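Local coordinates for Alpha/beta hydrolase fold protein (Chitinophaga pinensis, PDB 4PW0) that probably works as a hydrolytic enzyme of the alpha/beta hydrolase fold, although its natural substrate is not established, at residues K129-G134 / Y278-Y283; F69-V74 / A90-F95; H144-L149 / A206-G211. All coordinates share one frame; numbering follows the deposited sequence. Where two conformers were deposited one is given.

Contact 1: K129-G134 / Y278-Y283; sequences KIIIVG and YFLDSY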
loop_
_atom_site.group_PDB
_atom_site.type_symbol
_atom_site.label_atom_id
_atom_site.label_comp_id
_atom_site.label_asym_id
_atom_site.label_seq_id
_atom_site.Cartn_x
_atom_site.Cartn_y
_atom_site.Cartn_z
ATOM N N LYS A 129 15.353 5.722 6.490
ATOM C CA LYS A 129 14.032 5.103 6.276
ATOM C C LYS A 129 14.156 3.590 6.402
ATOM O O LYS A 129 15.225 3.007 6.186
ATOM C CB LYS A 129 13.517 5.441 4.875
ATOM C CG LYS A 129 13.314 6.952 4.659
ATOM C CD LYS A 129 12.703 7.264 3.299
ATOM C CE LYS A 129 12.661 8.714 2.994
ATOM N NZ LYS A 129 12.070 9.120 1.726
ATOM N N ILE A 130 13.016 2.976 6.710
ATOM C CA ILE A 130 12.950 1.541 6.998
ATOM C C ILE A 130 11.877 0.881 6.131
ATOM O O ILE A 130 10.749 1.372 6.051
ATOM C CB ILE A 130 12.570 1.324 8.473
ATOM C CG1 ILE A 130 13.557 2.048 9.398
ATOM C CG2 ILE A 130 12.420 -0.137 8.833
ATOM C CD1 ILE A 130 13.128 2.014 10.853
ATOM N N ILE A 131 12.230 -0.268 5.535
ATOM C CA ILE A 131 11.254 -1.137 4.853
ATOM C C ILE A 131 11.240 -2.480 5.582
ATOM O O ILE A 131 12.302 -3.066 5.799
ATOM C CB ILE A 131 11.621 -1.348 3.382
ATOM C CG1 ILE A 131 11.738 -0.008 2.664
ATOM C CG2 ILE A 131 10.597 -2.259 2.711
ATOM C CD1 ILE A 131 12.712 -0.043 1.509
ATOM N N ILE A 132 10.043 -2.948 5.946
ATOM C CA ILE A 132 9.830 -4.216 6.627
ATOM C C ILE A 132 8.938 -5.055 5.723
ATOM O O ILE A 132 7.828 -4.628 5.403
ATOM C CB ILE A 132 9.176 -4.051 8.007
ATOM C CG1 ILE A 132 10.054 -3.233 8.925
ATOM C CG2 ILE A 132 8.839 -5.421 8.602
ATOM C CD1 ILE A 132 9.390 -2.831 10.217
ATOM N N VAL A 133 9.416 -6.239 5.358
ATOM C CA VAL A 133 8.647 -7.167 4.509
ATOM C C VAL A 133 8.456 -8.465 5.270
ATOM O O VAL A 133 9.429 -9.025 5.780
ATOM C CB VAL A 133 9.346 -7.458 3.182
ATOM C CG1 VAL A 133 8.495 -8.353 2.310
ATOM C CG2 VAL A 133 9.735 -6.163 2.484
ATOM N N GLY A 134 7.223 -8.963 5.340
ATOM C CA GLY A 134 7.020 -10.303 5.862
ATOM C C GLY A 134 7.509 -10.503 7.281
ATOM O O GLY A 134 8.183 -11.519 7.561
ATOM N N TYR A 278 9.433 4.885 -4.733
ATOM C CA TYR A 278 8.815 6.102 -4.335
ATOM C C TYR A 278 9.062 6.435 -2.863
ATOM O O TYR A 278 9.391 7.577 -2.472
ATOM C CB TYR A 278 7.291 6.137 -4.658
ATOM C CG TYR A 278 6.678 7.441 -4.261
ATOM C CD1 TYR A 278 6.719 8.547 -5.133
ATOM C CD2 TYR A 278 6.168 7.643 -2.998
ATOM C CE1 TYR A 278 6.231 9.754 -4.711
ATOM C CE2 TYR A 278 5.716 8.881 -2.568
ATOM C CZ TYR A 278 5.751 9.935 -3.461
ATOM O OH TYR A 278 5.336 11.183 -3.019
ATOM N N PHE A 279 8.838 5.434 -2.012
ATOM C CA PHE A 279 9.032 5.621 -0.603
ATOM C C PHE A 279 10.438 6.168 -0.303
ATOM O O PHE A 279 10.574 7.143 0.406
ATOM C CB PHE A 279 8.783 4.305 0.121
ATOM C CG PHE A 279 9.142 4.319 1.587
ATOM C CD1 PHE A 279 8.369 5.023 2.505
ATOM C CD2 PHE A 279 10.234 3.623 2.052
ATOM C CE1 PHE A 279 8.689 5.019 3.859
ATOM C CE2 PHE A 279 10.566 3.608 3.399
ATOM C CZ PHE A 279 9.790 4.307 4.286
ATOM N N LEU A 280 11.451 5.523 -0.844
ATOM C CA LEU A 280 12.832 5.949 -0.555
ATOM C C LEU A 280 13.182 7.293 -1.177
ATOM O O LEU A 280 13.848 8.101 -0.508
ATOM C CB LEU A 280 13.808 4.899 -1.013
ATOM C CG LEU A 280 13.738 3.571 -0.266
ATOM C CD1 LEU A 280 14.709 2.602 -0.892
ATOM C CD2 LEU A 280 14.009 3.730 1.233
ATOM N N ASP A 281 12.711 7.538 -2.395
ATOM C CA ASP A 281 13.136 8.759 -3.072
ATOM C C ASP A 281 12.335 9.968 -2.669
ATOM O O ASP A 281 12.877 11.084 -2.693
ATOM C CB ASP A 281 13.150 8.546 -4.578
ATOM C CG ASP A 281 14.222 7.573 -4.998
ATOM O OD1 ASP A 281 15.183 7.389 -4.219
ATOM O OD2 ASP A 281 14.107 6.982 -6.091
ATOM N N SER A 282 11.074 9.769 -2.245
ATOM C CA SER A 282 10.171 10.886 -2.131
ATOM C C SER A 282 9.352 11.045 -0.869
ATOM O O SER A 282 8.933 12.164 -0.567
ATOM C CB SER A 282 9.237 10.851 -3.338
ATOM O OG SER A 282 9.912 11.032 -4.569
ATOM N N TYR A 283 9.045 9.967 -0.146
ATOM C CA TYR A 283 8.142 10.113 0.977
ATOM C C TYR A 283 8.773 10.896 2.134
ATOM O O TYR A 283 9.923 10.569 2.527
ATOM C CB TYR A 283 7.661 8.733 1.463
ATOM C CG TYR A 283 6.756 8.858 2.646
ATOM C CD1 TYR A 283 5.453 9.318 2.511
ATOM C CD2 TYR A 283 7.205 8.544 3.937
ATOM C CE1 TYR A 283 4.662 9.494 3.617
ATOM C CE2 TYR A 283 6.407 8.710 5.048
ATOM C CZ TYR A 283 5.134 9.200 4.896
ATOM O OH TYR A 283 4.304 9.425 5.974
ATOM O OXT TYR A 283 8.159 11.832 2.705
HETATM O O HOH W 1 13.202 11.507 0.606
#
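K129 sets its CG anti to its own carbonyl carbon (chi1 -62°) and continues extended, so a straight lysine chain carries the ammonium to the end of the last helix, where F279, with CG anti to the backbone N, turns one ring face to K129 CD near the rim. K129 CB lies 3.8 Å from F279 CE2.

At the tip, NZ grips three main-chain oxygens. K129 NZ bonds to F279 O at 2.8 Å, in the carbonyl plane, and to Y283 O of the C-terminal carboxylate at 2.7 Å, on a lone pair. The third bond, K129 NZ to L280 O at 3.0 Å, arrives from above the carbonyl, 64° out of its plane. Water 1 is a fourth acceptor at 2.9 Å from K129 NZ, so three protons must serve four oxygens. The positive charge is probably also favoured by the carbonyl-rich C-terminal end of the helix.

Deeper in, I131 CG1 packs against F279 CE2 at 3.9 Å, while I131 CD1 meets L280 CD2 at 4.0 Å, those two side chains crossing at about a right angle. D105 OD1 takes the backbone N of K129, and Y283 OH bonds to D251.

The segments run antiparallel (176°), their axes 9.5 Å apart: a central strand covered by the C-terminal helix, as in the three-layer alpha/beta/alpha sandwich of alpha/beta hydrolases.

Contact 2: F69-V74 / A90-F95; sequences FDNKGV and ADALEF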
loop_
_atom_site.group_PDB
_atom_site.type_symbol
_atom_site.label_atom_id
_atom_site.label_comp_id
_atom_site.label_asym_id
_atom_site.label_seq_id
_atom_site.Cartn_x
_atom_site.Cartn_y
_atom_site.Cartn_z
ATOM N N PHE A 69 24.255 -8.583 2.123
ATOM C CA PHE A 69 25.319 -9.208 2.886
ATOM C C PHE A 69 24.895 -10.462 3.581
ATOM O O PHE A 69 23.706 -10.634 3.908
ATOM C CB PHE A 69 25.940 -8.210 3.898
ATOM C CG PHE A 69 25.106 -7.969 5.131
ATOM C CD1 PHE A 69 23.951 -7.175 5.081
ATOM C CD2 PHE A 69 25.471 -8.516 6.321
ATOM C CE1 PHE A 69 23.193 -6.981 6.224
ATOM C CE2 PHE A 69 24.731 -8.324 7.476
ATOM C CZ PHE A 69 23.573 -7.550 7.426
ATOM N N ASP A 70 25.866 -11.319 3.891
ATOM C CA ASP A 70 25.663 -12.441 4.765
ATOM C C ASP A 70 26.065 -12.036 6.174
ATOM O O ASP A 70 27.230 -11.617 6.427
ATOM C CB ASP A 70 26.447 -13.652 4.359
ATOM C CG ASP A 70 25.923 -14.375 3.136
ATOM O OD1 ASP A 70 24.690 -14.426 2.930
ATOM O OD2 ASP A 70 26.785 -14.945 2.360
ATOM N N ASN A 71 25.141 -12.097 7.110
ATOM C CA ASN A 71 25.471 -11.834 8.498
ATOM C C ASN A 71 26.424 -12.953 9.020
ATOM O O ASN A 71 26.647 -13.961 8.362
ATOM C CB ASN A 71 24.176 -11.675 9.299
ATOM C CG ASN A 71 24.316 -10.721 10.482
ATOM O OD1 ASN A 71 25.392 -10.596 11.107
ATOM N ND2 ASN A 71 23.227 -9.995 10.792
ATOM N N LYS A 72 26.953 -12.781 10.243
ATOM C CA LYS A 72 27.994 -13.630 10.787
ATOM C C LYS A 72 27.561 -15.094 10.720
ATOM O O LYS A 72 26.445 -15.466 11.099
ATOM C CB LYS A 72 28.254 -13.225 12.232
ATOM C CG LYS A 72 29.359 -14.050 12.892
ATOM C CD LYS A 72 29.591 -13.638 14.343
ATOM C CE LYS A 72 30.256 -12.295 14.462
ATOM N NZ LYS A 72 30.503 -12.002 15.923
ATOM N N GLY A 73 28.434 -15.926 10.158
ATOM C CA GLY A 73 28.222 -17.344 10.048
ATOM C C GLY A 73 27.377 -17.844 8.892
ATOM O O GLY A 73 27.287 -19.033 8.659
ATOM N N VAL A 74 26.704 -16.928 8.226
ATOM C CA VAL A 74 25.771 -17.302 7.149
ATOM C C VAL A 74 26.530 -17.382 5.824
ATOM O O VAL A 74 27.191 -16.433 5.441
ATOM C CB VAL A 74 24.646 -16.258 7.044
ATOM C CG1 VAL A 74 23.680 -16.621 5.915
ATOM C CG2 VAL A 74 23.903 -16.179 8.348
ATOM N N ALA A 90 23.952 -6.282 16.398
ATOM C CA ALA A 90 25.290 -5.781 16.734
ATOM C C ALA A 90 26.324 -6.189 15.688
ATOM O O ALA A 90 27.174 -5.381 15.255
ATOM C CB ALA A 90 25.709 -6.329 18.111
ATOM N N ASP A 91 26.212 -7.434 15.218
ATOM C CA ASP A 91 27.119 -7.934 14.187
ATOM C C ASP A 91 26.942 -7.177 12.870
ATOM O O ASP A 91 27.901 -6.745 12.212
ATOM C CB ASP A 91 26.955 -9.430 13.963
ATOM C CG ASP A 91 27.349 -10.282 15.197
ATOM O OD1 ASP A 91 28.139 -9.754 16.075
ATOM O OD2 ASP A 91 26.923 -11.463 15.287
ATOM N N ALA A 92 25.688 -6.971 12.467
ATOM C CA ALA A 92 25.459 -6.213 11.274
ATOM C C ALA A 92 26.029 -4.806 11.352
ATOM O O ALA A 92 26.573 -4.286 10.400
ATOM C CB ALA A 92 23.961 -6.148 10.931
ATOM N N LEU A 93 25.873 -4.172 12.503
ATOM C CA LEU A 93 26.390 -2.838 12.691
ATOM C C LEU A 93 27.916 -2.783 12.598
ATOM O O LEU A 93 28.444 -1.844 12.010
ATOM C CB LEU A 93 25.917 -2.287 14.036
ATOM C CG LEU A 93 24.480 -1.770 14.070
ATOM C CD1 LEU A 93 24.018 -1.584 15.521
ATOM C CD2 LEU A 93 24.353 -0.490 13.276
ATOM N N GLU A 94 28.609 -3.796 13.113
ATOM C CA GLU A 94 30.085 -3.797 13.004
ATOM C C GLU A 94 30.479 -3.885 11.522
ATOM O O GLU A 94 31.409 -3.226 11.066
ATOM C CB GLU A 94 30.750 -4.875 13.889
ATOM C CG GLU A 94 30.730 -6.316 13.401
ATOM C CD GLU A 94 31.527 -7.314 14.236
ATOM O OE1 GLU A 94 32.114 -6.914 15.274
ATOM O OE2 GLU A 94 31.540 -8.517 13.862
ATOM N N PHE A 95 29.742 -4.673 10.751
ATOM C CA PHE A 95 29.971 -4.812 9.327
ATOM C C PHE A 95 29.734 -3.517 8.587
ATOM O O PHE A 95 30.577 -3.088 7.795
ATOM C CB PHE A 95 29.082 -5.945 8.758
ATOM C CG PHE A 95 28.896 -5.894 7.275
ATOM C CD1 PHE A 95 29.936 -6.153 6.399
ATOM C CD2 PHE A 95 27.651 -5.553 6.738
ATOM C CE1 PHE A 95 29.745 -6.060 5.040
ATOM C CE2 PHE A 95 27.468 -5.459 5.385
ATOM C CZ PHE A 95 28.523 -5.693 4.524
HETATM O O HOH W 2 25.032 -12.068 13.455
HETATM O O HOH W 3 27.910 -12.798 17.391
HETATM O O HOH W 4 33.268 -10.275 14.717
HETATM O O HOH W 5 30.624 -9.396 16.528
#
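F69 and F95 lay their rings almost parallel, 21° between planes, as an offset pair in which little of one ring lies over the other, with centroids 4.8 Å apart. F95 comes over one face of F69, its CD2 above the rim, and F95 CE2 packs 3.5 Å from F69 CG. The far end of the F69 ring, CZ, rests on A92 CB at 3.8 Å.

Next to this apolar patch is a polar one. K72 crosses D91 at about a right angle; its chain is straight until it bends at chi3 (-72°), and from there K72 NZ makes a salt bridge to D91 OD1 at 3.3 Å, whose hydrogen bond is weak. Water 5 sits 2.7 Å from K72 NZ, accepting from it, and lies within bonding reach of D91 OD1. Water 3 accepts from K72 NZ and donates to D91 OD2. N71 also crosses D91 at about a right angle, N71 OD1 lying 3.5 Å from D91 CB.

Further out, N71 is itself held. Its OD1 takes the backbone N of K72 on a lone pair, with an N-H...O angle of 151°, while its ND2 bonds to M88 O of the same helix as D91. N71 opens a type II beta turn closed by V74 N to N71 O, with G73 at its positive-phi position. F42 meets F69 edge-to-face, and Y28 and Y26 contact F95.

The lysine charge is thus probably shared between one weakly bonded ion pair and several waters, while close ring and methyl packing joins the loop after strand 66-69 to helix 85-98.

Contact 3: H144-L149 / A206-G211; sequences HTFPDL and AITNWG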
loop_
_atom_site.group_PDB
_atom_site.type_symbol
_atom_site.label_atom_id
_atom_site.label_comp_id
_atom_site.label_asym_id
_atom_site.label_seq_id
_atom_site.Cartn_x
_atom_site.Cartn_y
_atom_site.Cartn_z
ATOM N N HIS A 144 5.510 -18.595 18.475
ATOM C CA HIS A 144 5.723 -19.687 19.426
ATOM C C HIS A 144 5.669 -21.025 18.728
ATOM O O HIS A 144 6.271 -22.008 19.196
ATOM C CB HIS A 144 4.657 -19.665 20.533
ATOM C CG HIS A 144 4.647 -18.418 21.358
ATOM N ND1 HIS A 144 3.843 -18.275 22.468
ATOM C CD2 HIS A 144 5.277 -17.235 21.197
ATOM C CE1 HIS A 144 4.027 -17.076 22.981
ATOM N NE2 HIS A 144 4.871 -16.416 22.213
ATOM N N THR A 145 4.947 -21.097 17.619
ATOM C CA THR A 145 4.835 -22.323 16.834
ATOM C C THR A 145 5.665 -22.371 15.565
ATOM O O THR A 145 5.515 -23.249 14.728
ATOM C CB THR A 145 3.403 -22.681 16.545
ATOM O OG1 THR A 145 2.778 -21.629 15.859
ATOM C CG2 THR A 145 2.661 -23.077 17.902
ATOM N N PHE A 146 6.591 -21.427 15.459
ATOM C CA PHE A 146 7.516 -21.409 14.336
ATOM C C PHE A 146 8.283 -22.730 14.201
ATOM O O PHE A 146 8.394 -23.222 13.093
ATOM C CB PHE A 146 8.473 -20.200 14.432
ATOM C CG PHE A 146 9.467 -20.154 13.344
ATOM C CD1 PHE A 146 9.099 -19.731 12.117
ATOM C CD2 PHE A 146 10.811 -20.494 13.554
ATOM C CE1 PHE A 146 10.002 -19.662 11.088
ATOM C CE2 PHE A 146 11.712 -20.417 12.525
ATOM C CZ PHE A 146 11.305 -20.017 11.274
ATOM N N PRO A 147 8.773 -23.313 15.322
ATOM C CA PRO A 147 9.451 -24.607 15.129
ATOM C C PRO A 147 8.576 -25.682 14.491
ATOM O O PRO A 147 9.081 -26.460 13.680
ATOM C CB PRO A 147 9.894 -24.985 16.557
ATOM C CG PRO A 147 10.054 -23.681 17.257
ATOM C CD PRO A 147 8.876 -22.857 16.713
ATOM N N ASP A 148 7.296 -25.743 14.842
ATOM C CA ASP A 148 6.400 -26.714 14.214
ATOM C C ASP A 148 6.127 -26.387 12.759
ATOM O O ASP A 148 5.923 -27.312 11.958
ATOM C CB ASP A 148 5.143 -26.917 15.010
ATOM C CG ASP A 148 5.402 -27.725 16.294
ATOM O OD1 ASP A 148 6.241 -28.643 16.239
ATOM O OD2 ASP A 148 4.831 -27.423 17.345
ATOM N N LEU A 149 6.128 -25.102 12.386
ATOM C CA LEU A 149 5.964 -24.756 10.967
ATOM C C LEU A 149 7.143 -25.303 10.173
ATOM O O LEU A 149 6.985 -25.877 9.096
ATOM C CB LEU A 149 5.845 -23.250 10.826
ATOM C CG LEU A 149 5.652 -22.757 9.408
ATOM C CD1 LEU A 149 4.301 -23.122 8.852
ATOM C CD2 LEU A 149 5.936 -21.260 9.356
ATOM N N ALA A 206 16.553 -17.840 17.221
ATOM C CA ALA A 206 16.375 -16.407 17.270
ATOM C C ALA A 206 14.940 -16.000 16.880
ATOM O O ALA A 206 14.342 -15.098 17.524
ATOM C CB ALA A 206 17.389 -15.707 16.391
ATOM N N ILE A 207 14.402 -16.643 15.851
ATOM C CA ILE A 207 13.081 -16.285 15.375
ATOM C C ILE A 207 12.027 -16.685 16.402
ATOM O O ILE A 207 11.104 -15.918 16.727
ATOM C CB ILE A 207 12.809 -16.950 14.032
ATOM C CG1 ILE A 207 13.674 -16.326 12.954
ATOM C CG2 ILE A 207 11.347 -16.870 13.646
ATOM C CD1 ILE A 207 13.794 -17.176 11.713
ATOM N N THR A 208 12.166 -17.875 16.950
ATOM C CA THR A 208 11.217 -18.336 17.966
ATOM C C THR A 208 11.235 -17.408 19.178
ATOM O O THR A 208 10.168 -17.019 19.696
ATOM C CB THR A 208 11.553 -19.801 18.368
ATOM O OG1 THR A 208 11.544 -20.645 17.194
ATOM C CG2 THR A 208 10.508 -20.334 19.349
ATOM N N ASN A 209 12.427 -17.063 19.627
ATOM C CA ASN A 209 12.540 -16.185 20.781
ATOM C C ASN A 209 12.131 -14.743 20.576
ATOM O O ASN A 209 11.696 -14.087 21.527
ATOM C CB ASN A 209 13.918 -16.295 21.434
ATOM C CG ASN A 209 14.033 -17.526 22.300
ATOM O OD1 ASN A 209 13.066 -18.013 22.874
ATOM N ND2 ASN A 209 15.200 -18.054 22.366
ATOM N N TRP A 210 12.195 -14.249 19.344
ATOM C CA TRP A 210 11.613 -12.940 19.040
ATOM C C TRP A 210 10.143 -12.952 19.450
ATOM O O TRP A 210 9.647 -11.942 19.952
ATOM C CB TRP A 210 11.774 -12.634 17.545
ATOM C CG TRP A 210 11.264 -11.307 17.091
ATOM C CD1 TRP A 210 10.093 -11.062 16.445
ATOM C CD2 TRP A 210 11.924 -10.046 17.199
ATOM N NE1 TRP A 210 9.989 -9.729 16.149
ATOM C CE2 TRP A 210 11.109 -9.089 16.568
ATOM C CE3 TRP A 210 13.127 -9.625 17.756
ATOM C CZ2 TRP A 210 11.476 -7.756 16.451
ATOM C CZ3 TRP A 210 13.485 -8.293 17.636
ATOM C CH2 TRP A 210 12.667 -7.383 16.973
ATOM N N GLY A 211 9.459 -14.076 19.226
ATOM C CA GLY A 211 8.065 -14.202 19.633
ATOM C C GLY A 211 7.861 -14.549 21.094
ATOM O O GLY A 211 6.932 -14.058 21.747
HETATM O O HOH W 6 4.557 -13.854 23.497
#
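F146 and I207 form the heart of a helix-helix contact in the helical insertion between strands 127-133 and 226-231, where alpha/beta hydrolases commonly carry their cap. The F146 ring turns one face to I207, whose CG2 sits 3.6 Å from the ring centroid, only 8° off the normal: a CH-pi contact over the middle of the face. With CG anti to the backbone N (chi1 178°), F146 projects from the first turn of helix 146-154 toward helix 197-212. I207 CD1 adds a second touch, 3.8 Å from F146 CZ.

T208 approaches the same ring from another direction, its OG1 at the edge, near the ring plane, 3.7 Å from F146 CD2. P147 and T208 reach toward each other tip to tip, with P147 CG 3.4 Å from T208 OG1. The hydroxyl is hydrogen-bonded to L204 O one helical turn back; the proline carbons meet it by van der Waals contact.

F45 meets F146 edge-to-face, and M236 touches it too. An alanine in place of F146 would probably open a gap between the helices, leaving I207 CG2 without its ring face and F45 without its aromatic partner.

Where helix 197-212 nears its end, H144 turns its imidazole edge toward G211. H144 NE2 donates to G211 O at 3.2 Å, arriving above the carbonyl plane, with the oxygen near the imidazole plane but the bond bent to 139°; water 6 spans the same pair, 2.9 Å from H144 NE2 and giving a proton to G211 O at 3.0 Å.

In the fold
Contact 2 closes first along the chain; both segments of contact 3 then fall between the two segments of contact 1. Contacts 1 and 2 lie on one sheet, through strands 127-133 and 66-69, but their helices, 269-282 and 85-98, cover opposite faces of it; the contact centres are about 22 Å apart. Contact 3 belongs to the helical insertion, its centre about 27 Å from that of contact 1, on the other side of the chain's centre, and about 21 Å from that of contact 2. Helix 85-98 touches helix 197-212, linking core and insertion. One side chain of each contact, I131, N71 and I207, lies near, without touching, the probable nucleophile elbow around S110.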